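PDB 6TGS: protein NBR1 homolog from Arabidopsis thaliana, which acts probably as a receptor for autophagosomal degradation of ubiquitinated proteins, binding ubiquitin and ATG8 proteins and self-associating through the PB1 domain described here. Local coordinates for residues Leu54-Tyr58 with Leu85-Ala91; Asn28-Asp32 with Leu74-Thr78. The protein carries 3 engineered substitutions. All blocks are in the same frame, centred on the assembly; numbering follows the deposited sequence.

Contact 1: Leu54-Tyr58 with Leu85-Ala91; sequences LSLTY and LKINVNA
Ser-55 with Asn-90 and Thr-57 with Asn-88 are antiparallel hydrogen-bonded pairs, each carrying two backbone bonds. The shortest runs from Ser-55 N to Asn-90 O at 2.7 Å; the straightest, from Asn-90 N to Ser-55 O, has an angle of 168° at the hydrogen. Between them Leu-56 and Val-89, a non-hydrogen-bonded pair, lie side by side with CD2 of Leu-56 3.8 Å from CG2 of Val-89. At the far end Leu-85 CD1 sits over one face of the Tyr-58 ring, 3.8 Å from its centroid, a CH-pi contact between side chains crossing at about a right angle. In the PB1 domain, a ubiquitin-like beta-grasp, these are neighbouring inner strands, and helix 35-46 covers the face bearing Leu-56, Ile-87 and Val-89 through Leu-38 and Ile-42. On the other face one water gives a proton to Ser-55 O, accepts one from Asn-90 ND2 at 2.9 Å and also bonds Ser-55 OG and Thr-57 OG1. Thr-57 OG1 reaches this water because it stands between its backbone N and carbonyl carbon (chi1 53°). Farther out, Lys-86 NZ meets an in-plane lone pair of Asn-88 OD1 at 2.7 Å, bracing the amide whose ND2 bonds a second water weakly.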
loop_
_atom_site.group_PDB
_atom_site.type_symbol
_atom_site.label_atom_id
_atom_site.label_comp_id
_atom_site.label_asym_id
_atom_site.label_seq_id
_atom_site.Cartn_x
_atom_site.Cartn_y
_atom_site.Cartn_z
ATOM N N LEU A 54 -2.943 11.797 -2.103
ATOM C CA LEU A 54 -1.594 11.261 -2.179
ATOM C C LEU A 54 -1.474 10.363 -3.394
ATOM O O LEU A 54 -2.390 9.597 -3.693
ATOM C CB LEU A 54 -1.274 10.454 -0.925
ATOM C CG LEU A 54 -1.473 11.188 0.402
ATOM C CD1 LEU A 54 -1.339 10.235 1.575
ATOM C CD2 LEU A 54 -0.454 12.289 0.514
ATOM N N SER A 55 -0.352 10.447 -4.087
ATOM C CA SER A 55 -0.039 9.468 -5.116
ATOM C C SER A 55 0.664 8.286 -4.452
ATOM O O SER A 55 1.754 8.444 -3.895
ATOM C CB SER A 55 0.828 10.082 -6.217
ATOM O OG SER A 55 1.517 9.087 -6.955
ATOM N N LEU A 56 0.043 7.111 -4.511
ATOM C CA LEU A 56 0.575 5.884 -3.931
ATOM C C LEU A 56 0.877 4.936 -5.082
ATOM O O LEU A 56 -0.046 4.497 -5.775
ATOM C CB LEU A 56 -0.425 5.268 -2.955
ATOM C CG LEU A 56 -0.935 6.235 -1.877
ATOM C CD1 LEU A 56 -1.958 5.556 -0.951
ATOM C CD2 LEU A 56 0.245 6.760 -1.090
ATOM N N THR A 57 2.164 4.663 -5.325
ATOM C CA THR A 57 2.552 3.870 -6.485
ATOM C C THR A 57 3.474 2.727 -6.088
ATOM O O THR A 57 4.217 2.827 -5.108
ATOM C CB THR A 57 3.261 4.732 -7.551
ATOM O OG1 THR A 57 4.361 5.445 -6.970
ATOM C CG2 THR A 57 2.266 5.725 -8.173
ATOM N N TYR A 58 3.439 1.639 -6.858
ATOM C CA TYR A 58 4.476 0.622 -6.761
ATOM C C TYR A 58 4.921 0.207 -8.151
ATOM O O TYR A 58 4.204 0.422 -9.127
ATOM C CB TYR A 58 4.018 -0.602 -5.960
ATOM C CG TYR A 58 2.938 -1.483 -6.552
ATOM C CD1 TYR A 58 3.268 -2.609 -7.315
ATOM C CD2 TYR A 58 1.590 -1.240 -6.283
ATOM C CE1 TYR A 58 2.279 -3.451 -7.809
ATOM C CE2 TYR A 58 0.598 -2.075 -6.769
ATOM C CZ TYR A 58 0.955 -3.179 -7.541
ATOM O OH TYR A 58 -0.028 -4.015 -8.034
ATOM N N LEU A 85 5.130 -5.557 -0.643
ATOM C CA LEU A 85 4.705 -4.387 -1.422
ATOM C C LEU A 85 5.514 -3.177 -0.981
ATOM O O LEU A 85 5.491 -2.866 0.177
ATOM C CB LEU A 85 3.212 -4.189 -1.208
ATOM C CG LEU A 85 2.591 -3.010 -1.941
ATOM C CD1 LEU A 85 2.727 -3.196 -3.439
ATOM C CD2 LEU A 85 1.133 -2.874 -1.555
ATOM N N LYS A 86 6.205 -2.559 -1.919
ATOM C CA LYS A 86 6.880 -1.299 -1.631
ATOM C C LYS A 86 6.106 -0.183 -2.304
ATOM O O LYS A 86 6.019 -0.153 -3.540
ATOM C CB LYS A 86 8.325 -1.276 -2.111
ATOM C CG LYS A 86 8.995 0.049 -1.774
ATOM C CD LYS A 86 10.235 0.316 -2.600
ATOM C CE LYS A 86 11.070 1.446 -1.987
ATOM N NZ LYS A 86 10.904 2.752 -2.659
ATOM N N ILE A 87 5.574 0.740 -1.497
ATOM C CA ILE A 87 4.734 1.841 -1.972
ATOM C C ILE A 87 5.523 3.141 -1.875
ATOM O O ILE A 87 5.990 3.515 -0.794
ATOM C CB ILE A 87 3.436 1.949 -1.159
ATOM C CG1 ILE A 87 2.592 0.677 -1.257
ATOM C CG2 ILE A 87 2.639 3.211 -1.566
ATOM C CD1 ILE A 87 1.372 0.712 -0.336
ATOM N N ASN A 88 5.647 3.861 -2.992
ATOM C CA ASN A 88 6.213 5.197 -2.942
ATOM C C ASN A 88 5.084 6.209 -2.762
ATOM O O ASN A 88 4.056 6.135 -3.451
ATOM C CB ASN A 88 6.989 5.522 -4.225
ATOM C CG ASN A 88 8.343 4.837 -4.292
ATOM O OD1 ASN A 88 8.914 4.462 -3.275
ATOM N ND2 ASN A 88 8.868 4.685 -5.503
ATOM N N VAL A 89 5.292 7.179 -1.868
ATOM C CA VAL A 89 4.291 8.203 -1.560
ATOM C C VAL A 89 4.746 9.525 -2.134
ATOM O O VAL A 89 5.842 9.998 -1.823
ATOM C CB VAL A 89 4.075 8.367 -0.040
ATOM C CG1 VAL A 89 3.009 9.440 0.212
ATOM C CG2 VAL A 89 3.672 7.079 0.575
ATOM N N ASN A 90 3.907 10.146 -2.947
ATOM C CA ASN A 90 4.171 11.505 -3.373
ATOM C C ASN A 90 2.947 12.360 -3.104
ATOM O O ASN A 90 1.809 11.905 -3.249
ATOM C CB ASN A 90 4.559 11.558 -4.844
ATOM C CG ASN A 90 5.932 10.999 -5.085
ATOM O OD1 ASN A 90 6.927 11.718 -5.010
ATOM N ND2 ASN A 90 6.004 9.703 -5.359
ATOM N N ALA A 91 3.186 13.592 -2.680
ATOM C CA ALA A 91 2.116 14.482 -2.277
ATOM C C ALA A 91 2.016 15.652 -3.246
ATOM O O ALA A 91 3.016 16.088 -3.823
ATOM C CB ALA A 91 2.339 14.989 -0.853
HETATM O O HOH W 1 3.864 7.867 -5.915
HETATM O O HOH W 2 6.537 3.641 -7.653
#

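Contact 2: Asn28-Asp32 with Leu74-Thr78; sequences NGQLD and LFDVT
Gly-29 O lies 3.2 Å from Thr-78 CB, where the loop 28-32 passes beside helix 71-79 with no hydrogen bond between the two segments. Their backbones come nearest at Gln-30 and Thr-78, whose CA atoms are 5.5 Å apart. Within the ubiquitin-like beta-grasp fold of the PB1 domain, the contact joins the link between strand 17-23 and helix 35-46 to the second helix. At the Gly-29 phi of 97° any side chain would collide with the carbonyl O of Asn-28, which accounts for a glycine at this turn. Leu-31 is directed toward the helix: its CG presses on Thr-78 CG2 at 3.3 Å, closer than ordinary van der Waals contact, and its CD1 approaches Leu-74 CD2 and Val-77 CG1 more loosely. Leu-8 of strand 8-14 touches both Leu-31 and Val-77, extending this apolar cluster to the sheet. Nearer the surface, Gln-30 CG meets Phe-75 CE1 at 3.3 Å, and Gln-30 CD lies in plane at the ring's edge. Cut back to an alanine, the side chain would lose CG and CD, and the edge of Phe-75 at CE1 would probably be left without its neighbour from the loop. Thr-78 stays turned because OG1, between its backbone N and carbonyl carbon (chi1 88°), donates to Phe-75 O at 2.8 Å, in the carbonyl plane.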
loop_
_atom_site.group_PDB
_atom_site.type_symbol
_atom_site.label_atom_id
_atom_site.label_comp_id
_atom_site.label_asym_id
_atom_site.label_seq_id
_atom_site.Cartn_x
_atom_site.Cartn_y
_atom_site.Cartn_z
ATOM N N ASN A 28 -9.118 -16.020 2.293
ATOM C CA ASN A 28 -9.279 -15.770 0.844
ATOM C C ASN A 28 -7.932 -15.399 0.263
ATOM O O ASN A 28 -7.720 -15.609 -0.925
ATOM C CB ASN A 28 -9.818 -14.340 0.721
ATOM C CG ASN A 28 -11.313 -14.261 0.564
ATOM O OD1 ASN A 28 -11.810 -14.083 -0.542
ATOM N ND2 ASN A 28 -12.028 -14.381 1.670
ATOM N N GLY A 29 -7.077 -14.859 1.095
ATOM C CA GLY A 29 -5.833 -14.317 0.548
ATOM C C GLY A 29 -6.028 -12.825 0.359
ATOM O O GLY A 29 -5.043 -12.146 0.126
ATOM N N GLN A 30 -7.259 -12.371 0.542
ATOM C CA GLN A 30 -7.601 -10.929 0.441
ATOM C C GLN A 30 -6.978 -10.162 1.612
ATOM O O GLN A 30 -7.010 -10.678 2.734
ATOM C CB GLN A 30 -9.112 -10.786 0.610
ATOM C CG GLN A 30 -9.894 -10.710 -0.685
ATOM C CD GLN A 30 -11.250 -10.106 -0.416
ATOM O OE1 GLN A 30 -12.252 -10.806 -0.301
ATOM N NE2 GLN A 30 -11.283 -8.789 -0.296
ATOM N N LEU A 31 -6.474 -8.953 1.354
ATOM C CA LEU A 31 -5.894 -8.116 2.432
ATOM C C LEU A 31 -6.992 -7.713 3.423
ATOM O O LEU A 31 -8.052 -7.308 2.941
ATOM C CB LEU A 31 -5.228 -6.890 1.801
ATOM C CG LEU A 31 -3.871 -7.129 1.145
ATOM C CD1 LEU A 31 -3.302 -5.826 0.605
ATOM C CD2 LEU A 31 -2.898 -7.768 2.122
ATOM N N ASP A 32 -6.750 -7.670 4.608
ATOM C CA ASP A 32 -7.676 -7.077 5.572
ATOM C C ASP A 32 -7.383 -5.582 5.713
ATOM O O ASP A 32 -7.008 -5.082 6.772
ATOM C CB ASP A 32 -7.582 -7.799 6.913
ATOM C CG ASP A 32 -8.774 -7.520 7.817
ATOM O OD1 ASP A 32 -9.636 -6.700 7.437
ATOM O OD2 ASP A 32 -8.849 -8.121 8.910
ATOM N N LEU A 74 -6.040 -2.441 -4.704
ATOM C CA LEU A 74 -5.498 -3.133 -3.533
ATOM C C LEU A 74 -5.921 -4.589 -3.519
ATOM O O LEU A 74 -5.132 -5.474 -3.151
ATOM C CB LEU A 74 -5.936 -2.439 -2.246
ATOM C CG LEU A 74 -5.007 -1.364 -1.708
ATOM C CD1 LEU A 74 -5.703 -0.647 -0.547
ATOM C CD2 LEU A 74 -3.686 -1.989 -1.285
ATOM N N PHE A 75 -7.173 -4.866 -3.892
ATOM C CA PHE A 75 -7.627 -6.240 -4.061
ATOM C C PHE A 75 -6.711 -7.003 -5.007
ATOM O O PHE A 75 -6.401 -8.178 -4.782
ATOM C CB PHE A 75 -9.065 -6.244 -4.582
ATOM C CG PHE A 75 -9.681 -7.610 -4.696
ATOM C CD1 PHE A 75 -10.111 -8.292 -3.570
ATOM C CD2 PHE A 75 -9.870 -8.196 -5.933
ATOM C CE1 PHE A 75 -10.694 -9.545 -3.680
ATOM C CE2 PHE A 75 -10.464 -9.447 -6.044
ATOM C CZ PHE A 75 -10.862 -10.123 -4.917
ATOM N N ASP A 76 -6.245 -6.336 -6.060
ATOM C CA ASP A 76 -5.391 -6.985 -7.038
ATOM C C ASP A 76 -3.956 -7.176 -6.564
ATOM O O ASP A 76 -3.215 -7.945 -7.183
ATOM C CB ASP A 76 -5.411 -6.198 -8.339
ATOM C CG ASP A 76 -5.303 -7.101 -9.545
ATOM O OD1 ASP A 76 -6.129 -8.032 -9.658
ATOM O OD2 ASP A 76 -4.395 -6.888 -10.372
ATOM N N VAL A 77 -3.530 -6.572 -5.472
ATOM C CA VAL A 77 -2.205 -6.914 -4.894
ATOM C C VAL A 77 -2.262 -8.365 -4.407
ATOM O O VAL A 77 -1.334 -9.109 -4.649
ATOM C CB VAL A 77 -1.832 -5.944 -3.763
ATOM C CG1 VAL A 77 -0.715 -6.488 -2.893
ATOM C CG2 VAL A 77 -1.462 -4.576 -4.309
ATOM N N THR A 78 -3.347 -8.719 -3.752
ATOM C CA THR A 78 -3.544 -10.087 -3.211
ATOM C C THR A 78 -3.828 -11.062 -4.354
ATOM O O THR A 78 -3.271 -12.158 -4.340
ATOM C CB THR A 78 -4.739 -10.033 -2.252
ATOM O OG1 THR A 78 -5.954 -10.243 -2.965
ATOM C CG2 THR A 78 -4.852 -8.723 -1.512
#

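How the contacts relate
Both contacts are partly buried, but contact 1 is the more extensive, burying 471 Å² against 263 Å² for contact 2, and its centre lies nearer that of the chain (about 7 Å against 11 Å). Contact 1 joins two strands by backbone hydrogen bonds, with apolar groups on one face and water-linked polar groups on the other; contact 2 sets a loop against a helix by van der Waals contact alone. Helix 35-46 serves both, since Leu-38 touches Ile-87 of contact 1 and Leu-74 of contact 2. Their centres are about 17 Å apart, yet they meet directly where Val-77 CG2 lies 4.0 Å from Tyr-58 OH and packs on Leu-85 CD2.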